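Local coordinates for protein alpha-L-arabinosidase (Xanthomonas axonopodis pv. citri, PDB 6D25) that probably hydrolyses alpha-L-arabinofuranosyl side chains of arabinoxylans, coping with internal di-substitutions, as a trimeric enzyme of glycoside hydrolase family 51, at residues A[431-436]-A[441-446]; A[101-106]-A[204-209]; A[478-483]-A[487-492]; A[296-301]-A[320-325]. All coordinates share one frame; numbering follows the deposited sequence.

Interaction 1 (A[431-436]-A[441-446])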
loop_
_atom_site.group_PDB
_atom_site.type_symbol
_atom_site.label_atom_id
_atom_site.label_comp_id
_atom_site.label_asym_id
_atom_site.label_seq_id
_atom_site.Cartn_x
_atom_site.Cartn_y
_atom_site.Cartn_z
ATOM N N GLY A 431 -30.321 24.059 -25.671
ATOM C CA GLY A 431 -30.005 23.408 -26.953
ATOM C C GLY A 431 -28.519 23.391 -27.242
ATOM O O GLY A 431 -27.732 23.870 -26.429
ATOM N N SER A 432 -28.159 22.814 -28.379
ATOM C CA SER A 432 -26.795 22.784 -28.834
ATOM C C SER A 432 -26.830 22.500 -30.339
ATOM O O SER A 432 -27.886 22.181 -30.889
ATOM C CB SER A 432 -25.985 21.722 -28.086
ATOM O OG SER A 432 -26.505 20.425 -28.353
ATOM N N ALA A 433 -25.683 22.625 -31.011
ATOM C CA ALA A 433 -25.630 22.371 -32.441
ATOM C C ALA A 433 -24.242 21.828 -32.817
ATOM O O ALA A 433 -23.246 22.131 -32.129
ATOM C CB ALA A 433 -25.969 23.626 -33.191
ATOM N N VAL A 434 -24.198 21.081 -33.917
ATOM C CA VAL A 434 -22.944 20.594 -34.474
ATOM C C VAL A 434 -23.012 20.615 -36.007
ATOM O O VAL A 434 -24.091 20.669 -36.622
ATOM C CB VAL A 434 -22.630 19.167 -34.007
ATOM C CG1 VAL A 434 -22.480 19.097 -32.486
ATOM C CG2 VAL A 434 -23.674 18.164 -34.525
ATOM N N LYS A 435 -21.830 20.553 -36.605
ATOM C CA LYS A 435 -21.676 20.092 -37.975
ATOM C C LYS A 435 -21.142 18.654 -37.939
ATOM O O LYS A 435 -20.069 18.399 -37.424
ATOM C CB LYS A 435 -20.728 20.973 -38.776
ATOM C CG LYS A 435 -20.617 20.541 -40.241
ATOM C CD LYS A 435 -20.017 21.569 -41.147
ATOM C CE LYS A 435 -19.971 21.036 -42.549
ATOM N NZ LYS A 435 -19.421 22.030 -43.485
ATOM N N ALA A 436 -21.953 17.727 -38.429
ATOM C CA ALA A 436 -21.639 16.321 -38.312
ATOM C C ALA A 436 -20.618 15.912 -39.388
ATOM O O ALA A 436 -20.436 16.586 -40.384
ATOM C CB ALA A 436 -22.916 15.523 -38.406
ATOM N N VAL A 441 -25.579 20.173 -40.801
ATOM C CA VAL A 441 -25.708 20.836 -39.515
ATOM C C VAL A 441 -26.928 20.254 -38.780
ATOM O O VAL A 441 -27.992 20.087 -39.386
ATOM C CB VAL A 441 -25.821 22.359 -39.661
ATOM C CG1 VAL A 441 -26.226 23.043 -38.369
ATOM C CG2 VAL A 441 -24.536 22.927 -40.227
ATOM N N TYR A 442 -26.749 19.957 -37.493
ATOM C CA TYR A 442 -27.805 19.465 -36.631
ATOM C C TYR A 442 -27.984 20.407 -35.438
ATOM O O TYR A 442 -26.997 20.945 -34.909
ATOM C CB TYR A 442 -27.495 18.067 -36.107
ATOM C CG TYR A 442 -27.512 16.977 -37.152
ATOM C CD1 TYR A 442 -26.441 16.820 -38.031
ATOM C CD2 TYR A 442 -28.586 16.133 -37.287
ATOM C CE1 TYR A 442 -26.444 15.814 -38.991
ATOM C CE2 TYR A 442 -28.617 15.141 -38.246
ATOM C CZ TYR A 442 -27.548 14.982 -39.107
ATOM O OH TYR A 442 -27.578 14.000 -40.059
ATOM N N ILE A 443 -29.256 20.618 -35.055
ATOM C CA ILE A 443 -29.607 21.480 -33.927
ATOM C C ILE A 443 -30.521 20.688 -33.003
ATOM O O ILE A 443 -31.561 20.202 -33.473
ATOM C CB ILE A 443 -30.350 22.759 -34.338
ATOM C CG1 ILE A 443 -29.647 23.530 -35.451
ATOM C CG2 ILE A 443 -30.646 23.596 -33.080
ATOM C CD1 ILE A 443 -30.534 24.601 -36.068
ATOM N N ALA A 444 -30.098 20.558 -31.732
ATOM C CA ALA A 444 -30.896 19.935 -30.697
ATOM C C ALA A 444 -31.554 21.038 -29.868
ATOM O O ALA A 444 -30.872 22.001 -29.489
ATOM C CB ALA A 444 -30.030 19.059 -29.851
ATOM N N LEU A 445 -32.853 20.886 -29.591
ATOM C CA LEU A 445 -33.551 21.793 -28.688
ATOM C C LEU A 445 -34.408 20.959 -27.717
ATOM O O LEU A 445 -35.080 19.990 -28.146
ATOM C CB LEU A 445 -34.463 22.726 -29.494
ATOM C CG LEU A 445 -33.768 23.710 -30.437
ATOM C CD1 LEU A 445 -34.800 24.360 -31.344
ATOM C CD2 LEU A 445 -32.983 24.786 -29.667
ATOM N N THR A 446 -34.432 21.383 -26.471
ATOM C CA THR A 446 -35.219 20.792 -25.430
ATOM C C THR A 446 -36.084 21.873 -24.777
ATOM O O THR A 446 -35.564 22.931 -24.380
ATOM C CB THR A 446 -34.318 20.169 -24.357
ATOM O OG1 THR A 446 -33.580 19.108 -24.969
ATOM C CG2 THR A 446 -35.105 19.620 -23.195
#
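S432–A444 and V434–Y442 are the hydrogen-bonded pairs of an antiparallel beta hairpin in the C-terminal beta domain, its strands 424-435 and 441-447 joined by the five-residue connection 436-440. Each pair closes a two-bond ring. Y442 N gives the straightest bond, to V434 O at 2.9 Å and 167° at the hydrogen, while V434 N bonds to Y442 O at 3.0 Å. A444 N likewise meets S432 O at 2.9 Å. Between them the non-hydrogen-bonded pair A433–I443 brings A433 CA within 3.2 Å of Y442 O, a CA-H...O contact. S432, V434, Y442 and A444 share one face, where V434 CG2 comes to 4.1 Å from Y442 CB. CG of Y442 is anti to the carbonyl carbon (chi1 -68°), and CE1 of the ring lies 3.6 Å from A436 CB; its OH is hydrogen-bonded to D438 of the turn. S432 OG is bonded to Y404 and D357. Helix 346-361 and the loop carrying Y401 and Y404 cover this face. Strand 407-421, pairing with 424-435, sets L410, L412 and L414 beside V441, I443 and L445; strand 513-519 pairs with 441-447.

Interaction 2 (A[101-106]-A[204-209])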
loop_
_atom_site.group_PDB
_atom_site.type_symbol
_atom_site.label_atom_id
_atom_site.label_comp_id
_atom_site.label_asym_id
_atom_site.label_seq_id
_atom_site.Cartn_x
_atom_site.Cartn_y
_atom_site.Cartn_z
ATOM N N PHE A 101 -17.530 -2.136 -7.679
ATOM C CA PHE A 101 -17.112 -3.539 -7.891
ATOM C C PHE A 101 -15.649 -3.636 -8.346
ATOM O O PHE A 101 -14.944 -4.572 -7.936
ATOM C CB PHE A 101 -18.031 -4.191 -8.908
ATOM C CG PHE A 101 -17.748 -5.631 -9.235
ATOM C CD1 PHE A 101 -18.395 -6.645 -8.541
ATOM C CD2 PHE A 101 -16.908 -5.962 -10.292
ATOM C CE1 PHE A 101 -18.150 -7.968 -8.873
ATOM C CE2 PHE A 101 -16.686 -7.290 -10.625
ATOM C CZ PHE A 101 -17.300 -8.287 -9.892
ATOM N N ALA A 102 -15.162 -2.671 -9.126
ATOM C CA ALA A 102 -13.828 -2.782 -9.716
ATOM C C ALA A 102 -12.729 -2.676 -8.656
ATOM O O ALA A 102 -11.636 -3.228 -8.868
ATOM C CB ALA A 102 -13.615 -1.747 -10.799
ATOM N N ASP A 103 -13.016 -1.957 -7.561
ATOM C CA ASP A 103 -12.025 -1.741 -6.515
ATOM C C ASP A 103 -11.862 -2.987 -5.626
ATOM O O ASP A 103 -10.989 -2.997 -4.744
ATOM C CB ASP A 103 -12.408 -0.491 -5.704
ATOM C CG ASP A 103 -12.653 0.785 -6.560
ATOM O OD1 ASP A 103 -11.743 1.067 -7.445
ATOM O OD2 ASP A 103 -13.786 1.495 -6.343
ATOM N N GLU A 104 -12.668 -4.017 -5.801
ATOM C CA GLU A 104 -12.525 -5.267 -5.094
ATOM C C GLU A 104 -12.377 -6.453 -6.072
ATOM O O GLU A 104 -12.324 -7.584 -5.640
ATOM C CB GLU A 104 -13.765 -5.569 -4.250
ATOM C CG GLU A 104 -13.945 -4.684 -3.049
ATOM C CD GLU A 104 -15.102 -5.099 -2.137
ATOM O OE1 GLU A 104 -16.071 -5.790 -2.586
ATOM O OE2 GLU A 104 -15.045 -4.726 -0.972
ATOM N N TYR A 105 -12.308 -6.213 -7.358
ATOM C CA TYR A 105 -12.253 -7.302 -8.350
ATOM C C TYR A 105 -10.818 -7.807 -8.535
ATOM O O TYR A 105 -9.897 -7.007 -8.583
ATOM C CB TYR A 105 -12.767 -6.783 -9.683
ATOM C CG TYR A 105 -12.843 -7.783 -10.809
ATOM C CD1 TYR A 105 -13.683 -8.885 -10.728
ATOM C CD2 TYR A 105 -12.142 -7.596 -11.991
ATOM C CE1 TYR A 105 -13.791 -9.787 -11.771
ATOM C CE2 TYR A 105 -12.275 -8.470 -13.053
ATOM C CZ TYR A 105 -13.108 -9.559 -12.950
ATOM O OH TYR A 105 -13.232 -10.426 -14.004
ATOM N N HIS A 106 -10.682 -9.125 -8.656
ATOM C CA HIS A 106 -9.409 -9.781 -8.933
ATOM C C HIS A 106 -9.545 -10.446 -10.299
ATOM O O HIS A 106 -10.277 -11.466 -10.408
ATOM C CB HIS A 106 -9.044 -10.723 -7.785
ATOM C CG HIS A 106 -8.935 -9.953 -6.514
ATOM N ND1 HIS A 106 -7.849 -9.140 -6.270
ATOM C CD2 HIS A 106 -9.799 -9.729 -5.507
ATOM C CE1 HIS A 106 -8.047 -8.436 -5.178
ATOM N NE2 HIS A 106 -9.220 -8.795 -4.659
ATOM N N TRP A 204 -12.183 8.141 -2.965
ATOM C CA TRP A 204 -12.664 8.925 -1.814
ATOM C C TRP A 204 -13.739 8.143 -1.048
ATOM O O TRP A 204 -14.069 8.539 0.053
ATOM C CB TRP A 204 -13.199 10.319 -2.203
ATOM C CG TRP A 204 -13.812 10.358 -3.558
ATOM C CD1 TRP A 204 -13.213 10.770 -4.713
ATOM C CD2 TRP A 204 -15.121 9.885 -3.924
ATOM N NE1 TRP A 204 -14.048 10.547 -5.773
ATOM C CE2 TRP A 204 -15.225 10.012 -5.314
ATOM C CE3 TRP A 204 -16.220 9.405 -3.202
ATOM C CZ2 TRP A 204 -16.381 9.655 -6.005
ATOM C CZ3 TRP A 204 -17.348 9.010 -3.879
ATOM C CH2 TRP A 204 -17.424 9.141 -5.261
ATOM N N GLY A 205 -14.272 7.072 -1.618
ATOM C CA GLY A 205 -15.400 6.327 -1.028
ATOM C C GLY A 205 -15.139 4.826 -1.042
ATOM O O GLY A 205 -14.232 4.351 -0.364
ATOM N N CYS A 206 -15.881 4.096 -1.877
ATOM C CA CYS A 206 -15.858 2.621 -1.866
ATOM C C CYS A 206 -14.483 2.063 -2.288
ATOM O O CYS A 206 -14.172 0.917 -1.981
ATOM C CB CYS A 206 -17.022 2.046 -2.690
ATOM S SG CYS A 206 -16.928 2.521 -4.447
ATOM N N GLY A 207 -13.632 2.857 -2.938
ATOM C CA GLY A 207 -12.292 2.415 -3.322
ATOM C C GLY A 207 -11.241 2.547 -2.244
ATOM O O GLY A 207 -10.057 2.213 -2.530
ATOM N N GLY A 208 -11.588 2.985 -1.028
ATOM C CA GLY A 208 -10.619 3.004 0.064
ATOM C C GLY A 208 -10.687 4.239 0.955
ATOM O O GLY A 208 -9.830 4.420 1.758
ATOM N N ASN A 209 -11.725 5.061 0.851
ATOM C CA ASN A 209 -11.962 6.183 1.793
ATOM C C ASN A 209 -10.698 7.049 1.917
ATOM O O ASN A 209 -10.314 7.458 3.016
ATOM C CB ASN A 209 -12.486 5.668 3.133
ATOM C CG ASN A 209 -13.925 5.198 3.007
ATOM O OD1 ASN A 209 -14.806 6.010 2.758
ATOM N ND2 ASN A 209 -14.153 3.888 3.038
#
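The carboxylate of D103 has G207 CA over one face, 3.5 Å from OD2 and 3.6 Å from CG, and the residue's own backbone N on the other. At the OD2 corner, little out of the carboxylate plane, stands C206 SG, 3.8 Å from OD2; at the other corner OD1 accepts a hydrogen bond from the backbone N of N201. With CG beside the backbone N (chi1 -53°), the group is directed at the C206–G207 backbone. G207 N is 3.7 Å from OD2 without being bonded to it, so the contact across the two segments is one of van der Waals packing. Both segments belong to loops that follow strands of the eight-stranded parallel (beta/alpha)8 barrel, 93-96 and 196-199, and the disulfide from C206 to C100 ties these loops covalently beside D103. The 204-209 loop curls tightly, G205 O accepting from both G208 N (3.0 Å) and N209 N (2.9 Å). A second subunit reaches both segments: K227 of that chain forms a salt bridge with E104, and its T224 and R220 bond N209.

Interaction 3 (A[478-483]-A[487-492])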
loop_
_atom_site.group_PDB
_atom_site.type_symbol
_atom_site.label_atom_id
_atom_site.label_comp_id
_atom_site.label_asym_id
_atom_site.label_seq_id
_atom_site.Cartn_x
_atom_site.Cartn_y
_atom_site.Cartn_z
ATOM N N ILE A 478 -45.730 13.938 -18.663
ATOM C CA ILE A 478 -44.320 13.986 -18.246
ATOM C C ILE A 478 -43.868 12.648 -17.649
ATOM O O ILE A 478 -42.713 12.258 -17.801
ATOM C CB ILE A 478 -44.030 15.157 -17.294
ATOM C CG1 ILE A 478 -44.850 15.101 -16.009
ATOM C CG2 ILE A 478 -44.204 16.488 -18.014
ATOM C CD1 ILE A 478 -44.520 16.216 -15.031
ATOM N N ALA A 479 -44.748 11.965 -16.918
ATOM C CA ALA A 479 -44.365 10.728 -16.238
ATOM C C ALA A 479 -44.709 9.520 -17.114
ATOM O O ALA A 479 -45.555 8.681 -16.702
ATOM C CB ALA A 479 -45.094 10.639 -14.918
ATOM N N THR A 480 -44.276 9.497 -18.352
ATOM C CA THR A 480 -44.552 8.364 -19.223
ATOM C C THR A 480 -43.231 7.615 -19.364
ATOM O O THR A 480 -42.178 8.244 -19.487
ATOM C CB THR A 480 -45.077 8.811 -20.603
ATOM O OG1 THR A 480 -46.181 9.701 -20.435
ATOM C CG2 THR A 480 -45.484 7.655 -21.482
ATOM N N TYR A 481 -43.302 6.284 -19.356
ATOM C CA TYR A 481 -42.138 5.452 -19.534
ATOM C C TYR A 481 -42.532 4.236 -20.386
ATOM O O TYR A 481 -43.682 4.005 -20.631
ATOM C CB TYR A 481 -41.565 5.042 -18.165
ATOM C CG TYR A 481 -42.561 4.440 -17.199
ATOM C CD1 TYR A 481 -42.859 3.092 -17.226
ATOM C CD2 TYR A 481 -43.165 5.210 -16.226
ATOM C CE1 TYR A 481 -43.745 2.517 -16.333
ATOM C CE2 TYR A 481 -44.086 4.673 -15.342
ATOM C CZ TYR A 481 -44.336 3.314 -15.371
ATOM O OH TYR A 481 -45.203 2.732 -14.520
ATOM N N ASN A 482 -41.538 3.510 -20.854
ATOM C CA ASN A 482 -41.751 2.347 -21.702
ATOM C C ASN A 482 -41.789 1.085 -20.833
ATOM O O ASN A 482 -41.026 0.961 -19.858
ATOM C CB ASN A 482 -40.653 2.268 -22.759
ATOM C CG ASN A 482 -40.753 3.370 -23.783
ATOM O OD1 ASN A 482 -41.860 3.874 -24.023
ATOM N ND2 ASN A 482 -39.612 3.761 -24.360
ATOM N N THR A 483 -42.652 0.160 -21.206
ATOM C CA THR A 483 -42.749 -1.166 -20.577
ATOM C C THR A 483 -42.770 -2.244 -21.673
ATOM O O THR A 483 -42.966 -1.952 -22.843
ATOM C CB THR A 483 -44.028 -1.287 -19.742
ATOM O OG1 THR A 483 -45.127 -1.122 -20.637
ATOM C CG2 THR A 483 -44.119 -0.262 -18.632
ATOM N N PRO A 487 -44.115 -0.767 -25.334
ATOM C CA PRO A 487 -42.692 -0.599 -25.543
ATOM C C PRO A 487 -42.338 0.703 -26.258
ATOM O O PRO A 487 -41.176 1.061 -26.254
ATOM C CB PRO A 487 -42.292 -1.802 -26.417
ATOM C CG PRO A 487 -43.541 -2.183 -27.143
ATOM C CD PRO A 487 -44.643 -1.883 -26.142
ATOM N N GLN A 488 -43.310 1.346 -26.897
ATOM C CA GLN A 488 -43.032 2.590 -27.644
ATOM C C GLN A 488 -43.941 3.706 -27.125
ATOM O O GLN A 488 -44.288 4.607 -27.871
ATOM C CB GLN A 488 -43.192 2.405 -29.157
ATOM C CG GLN A 488 -42.203 1.385 -29.731
ATOM C CD GLN A 488 -41.888 1.615 -31.188
ATOM O OE1 GLN A 488 -42.772 1.491 -32.014
ATOM N NE2 GLN A 488 -40.663 1.997 -31.514
ATOM N N ALA A 489 -44.242 3.724 -25.853
ATOM C CA ALA A 489 -45.007 4.837 -25.278
ATOM C C ALA A 489 -44.195 6.134 -25.437
ATOM O O ALA A 489 -44.791 7.187 -25.555
ATOM C CB ALA A 489 -45.323 4.584 -23.807
ATOM N N VAL A 490 -42.861 6.058 -25.352
ATOM C CA VAL A 490 -41.988 7.220 -25.509
ATOM C C VAL A 490 -40.963 6.850 -26.583
ATOM O O VAL A 490 -40.084 6.044 -26.320
ATOM C CB VAL A 490 -41.271 7.621 -24.208
ATOM C CG1 VAL A 490 -40.512 8.933 -24.357
ATOM C CG2 VAL A 490 -42.253 7.753 -23.052
ATOM N N ALA A 491 -41.126 7.416 -27.795
ATOM C CA ALA A 491 -40.216 7.021 -28.892
ATOM C C ALA A 491 -40.259 8.092 -29.969
ATOM O O ALA A 491 -41.279 8.737 -30.143
ATOM C CB ALA A 491 -40.614 5.673 -29.472
ATOM N N PRO A 492 -39.141 8.248 -30.698
ATOM C CA PRO A 492 -39.020 9.380 -31.572
ATOM C C PRO A 492 -39.866 9.178 -32.835
ATOM O O PRO A 492 -39.972 8.069 -33.310
ATOM C CB PRO A 492 -37.515 9.499 -31.872
ATOM C CG PRO A 492 -36.960 8.144 -31.594
ATOM C CD PRO A 492 -37.908 7.497 -30.611
#
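N482 and V490 grip each other at the tight centre of this loop contact. The side-chain amide reads the backbone of V490 on both sides: OD1 accepts from V490 N at 2.7 Å, in the carbonyl plane and on a lone pair, while ND2 gives to V490 O at 3.0 Å, nearly straight (167°) and with that oxygen almost in the amide plane. CG lies anti to the carbonyl carbon (chi1 -69°), which lets the amide reach across. Apolar packing continues beside it, V490 CG2 lying 3.6 Å from T480 CG2, and A489 CB 3.9 Å from T480 CG2. V490 is buried, resting on P393 and L473, while T480 and A489 stay partly exposed. The other end is looser and more open to solvent. There P487 N carries no hydrogen for T483 O, and a bent CA-H...O contact from P487 CA, 3.0 Å to T483 O, is what meets it. The segments run roughly antiparallel within one long loop between strands 468-473 and 493-494 of the C-terminal beta domain. Because OD1 only accepts and ND2 only donates, to V490 O and also to L391 O, a flipped amide would set like against like; the bonds thus fix its rotation.

Interaction 4 (A[296-301]-A[320-325])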
loop_
_atom_site.group_PDB
_atom_site.type_symbol
_atom_site.label_atom_id
_atom_site.label_comp_id
_atom_site.label_asym_id
_atom_site.label_seq_id
_atom_site.Cartn_x
_atom_site.Cartn_y
_atom_site.Cartn_z
ATOM N N LEU A 296 -28.749 20.208 -14.327
ATOM C CA LEU A 296 -28.075 21.332 -14.972
ATOM C C LEU A 296 -26.833 21.805 -14.187
ATOM O O LEU A 296 -25.978 22.507 -14.746
ATOM C CB LEU A 296 -29.072 22.477 -15.156
ATOM C CG LEU A 296 -30.038 22.287 -16.334
ATOM C CD1 LEU A 296 -31.137 23.340 -16.278
ATOM C CD2 LEU A 296 -29.314 22.408 -17.638
ATOM N N VAL A 297 -26.727 21.389 -12.951
ATOM C CA VAL A 297 -25.578 21.727 -12.122
ATOM C C VAL A 297 -24.275 21.177 -12.779
ATOM O O VAL A 297 -23.182 21.717 -12.571
ATOM C CB VAL A 297 -25.790 21.194 -10.691
ATOM C CG1 VAL A 297 -24.528 21.301 -9.844
ATOM C CG2 VAL A 297 -26.943 21.877 -9.978
ATOM N N MET A 298 -24.402 20.130 -13.588
ATOM C CA MET A 298 -23.254 19.596 -14.356
ATOM C C MET A 298 -22.454 20.720 -15.038
ATOM O O MET A 298 -21.225 20.646 -15.097
ATOM C CB MET A 298 -23.730 18.586 -15.396
ATOM C CG MET A 298 -22.621 17.960 -16.220
ATOM S SD MET A 298 -21.537 16.860 -15.302
ATOM C CE MET A 298 -22.521 15.369 -15.186
ATOM N N ASP A 299 -23.130 21.748 -15.572
ATOM C CA ASP A 299 -22.417 22.787 -16.281
ATOM C C ASP A 299 -21.480 23.561 -15.333
ATOM O O ASP A 299 -20.334 23.812 -15.669
ATOM C CB ASP A 299 -23.351 23.759 -17.000
ATOM C CG ASP A 299 -22.550 24.736 -17.853
ATOM O OD1 ASP A 299 -21.930 24.322 -18.812
ATOM O OD2 ASP A 299 -22.489 25.884 -17.491
ATOM N N GLU A 300 -21.977 23.934 -14.147
ATOM C CA GLU A 300 -21.171 24.637 -13.150
ATOM C C GLU A 300 -19.985 23.765 -12.708
ATOM O O GLU A 300 -18.861 24.252 -12.586
ATOM C CB GLU A 300 -22.048 25.014 -11.949
ATOM C CG GLU A 300 -21.272 25.620 -10.812
ATOM C CD GLU A 300 -22.082 25.905 -9.553
ATOM O OE1 GLU A 300 -23.344 25.826 -9.611
ATOM O OE2 GLU A 300 -21.423 26.213 -8.528
ATOM N N LEU A 301 -20.240 22.482 -12.431
ATOM C CA LEU A 301 -19.171 21.562 -11.998
ATOM C C LEU A 301 -18.092 21.464 -13.077
ATOM O O LEU A 301 -16.890 21.587 -12.764
ATOM C CB LEU A 301 -19.754 20.179 -11.719
ATOM C CG LEU A 301 -20.767 20.092 -10.578
ATOM C CD1 LEU A 301 -21.282 18.668 -10.478
ATOM C CD2 LEU A 301 -20.194 20.550 -9.238
ATOM N N LEU A 320 -11.003 15.820 -19.163
ATOM C CA LEU A 320 -11.945 15.614 -18.091
ATOM C C LEU A 320 -12.930 14.548 -18.575
ATOM O O LEU A 320 -13.484 14.627 -19.680
ATOM C CB LEU A 320 -12.642 16.934 -17.749
ATOM C CG LEU A 320 -13.614 16.929 -16.578
ATOM C CD1 LEU A 320 -12.967 16.413 -15.291
ATOM C CD2 LEU A 320 -14.100 18.339 -16.375
ATOM N N VAL A 321 -13.058 13.510 -17.761
ATOM C CA VAL A 321 -13.758 12.297 -18.114
ATOM C C VAL A 321 -14.962 12.187 -17.161
ATOM O O VAL A 321 -14.774 11.969 -15.962
ATOM C CB VAL A 321 -12.830 11.083 -17.988
ATOM C CG1 VAL A 321 -13.550 9.782 -18.220
ATOM C CG2 VAL A 321 -11.630 11.211 -18.936
ATOM N N VAL A 322 -16.180 12.375 -17.656
ATOM C CA VAL A 322 -17.311 12.347 -16.755
ATOM C C VAL A 322 -17.771 10.900 -16.701
ATOM O O VAL A 322 -18.725 10.551 -17.404
ATOM C CB VAL A 322 -18.439 13.280 -17.216
ATOM C CG1 VAL A 322 -19.620 13.305 -16.225
ATOM C CG2 VAL A 322 -17.916 14.687 -17.412
ATOM N N ASP A 323 -17.130 10.048 -15.903
ATOM C CA ASP A 323 -17.407 8.626 -16.229
ATOM C C ASP A 323 -18.481 8.036 -15.312
ATOM O O ASP A 323 -18.732 6.843 -15.416
ATOM C CB ASP A 323 -16.140 7.796 -16.368
ATOM C CG ASP A 323 -15.347 7.801 -15.100
ATOM O OD1 ASP A 323 -15.831 8.468 -14.171
ATOM O OD2 ASP A 323 -14.294 7.130 -15.068
ATOM N N GLU A 324 -19.169 8.876 -14.532
ATOM C CA GLU A 324 -20.506 8.501 -14.007
ATOM C C GLU A 324 -21.378 9.750 -13.999
ATOM O O GLU A 324 -21.008 10.742 -13.391
ATOM C CB GLU A 324 -20.454 7.891 -12.592
ATOM C CG GLU A 324 -19.542 6.688 -12.502
ATOM C CD GLU A 324 -19.362 6.078 -11.118
ATOM O OE1 GLU A 324 -20.146 6.457 -10.231
ATOM O OE2 GLU A 324 -18.416 5.252 -10.957
ATOM N N TRP A 325 -22.515 9.670 -14.679
ATOM C CA TRP A 325 -23.564 10.663 -14.615
ATOM C C TRP A 325 -24.913 9.979 -14.871
ATOM O O TRP A 325 -24.939 8.837 -15.318
ATOM C CB TRP A 325 -23.307 11.802 -15.607
ATOM C CG TRP A 325 -23.394 11.398 -17.046
ATOM C CD1 TRP A 325 -22.400 10.828 -17.788
ATOM C CD2 TRP A 325 -24.519 11.542 -17.933
ATOM N NE1 TRP A 325 -22.836 10.564 -19.058
ATOM C CE2 TRP A 325 -24.119 11.025 -19.191
ATOM C CE3 TRP A 325 -25.820 12.032 -17.796
ATOM C CZ2 TRP A 325 -24.982 10.990 -20.290
ATOM C CZ3 TRP A 325 -26.654 12.030 -18.890
ATOM C CH2 TRP A 325 -26.248 11.513 -20.122
#
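M298 of helix 285-312 drops its methyl between V322 and W325 of strand 319-325, a helix-on-strand packing in the (beta/alpha)8 barrel. The helix is the link between the sixth and seventh parallel strands, 262-269 and 319-325, so this is part of a beta-alpha-beta crossover. Walking along the strand, L320 and V321 are backbone-bonded to its neighbours on either side, to R365 and R367 and to L263 and M265. V322 follows, the centre of an inverse gamma turn, and its CG1, anti to the backbone N (chi1 -177°), meets the tip of M298: CE lies 3.7 Å away and SD 4.1 Å. The next two side chains leave the helix side. D323 has weak bonds to Y151 and H266, and E324 forms a salt bridge with R95, a hydrogen bond with Y268 and another with a bound glycerol. In clan GH-A enzymes, to which family 51 belongs, the end of the seventh strand carries a catalytic glutamate, consistent with E324, whose OE1 lies near E202. At W325 the chain returns to M298, but only with its CB; the indole leads away and meets F359 edge-to-face. M298 gets there with CG anti to its own N and bends at chi2 (68°) and chi3 (78°), which carry CE to 3.7 Å from W325 CB.

Overall arrangement
Interactions 2 and 4 belong to the barrel, interactions 1 and 3 to the C-terminal beta domain. Interaction 4 is the inner one, about 10 Å from the chain centre, and interactions 1 and 2 lie on opposite sides of that centre, their own centres 38 Å apart. Helix 346-361 bridges the domains: N355 touches M298 and W325, while D357 holds S432; the nearest atoms of interactions 1 and 4 are about 8 Å apart. Interactions 2 and 4 approach to about 6 Å at the probable active-site end of the barrel; a glycerol, probably from the crystallisation liquor, is bonded to E324, and a glycerol also lies about 5 Å from the C206 side chain. Interaction 3 is remote, its centre 36 Å from that of interaction 2.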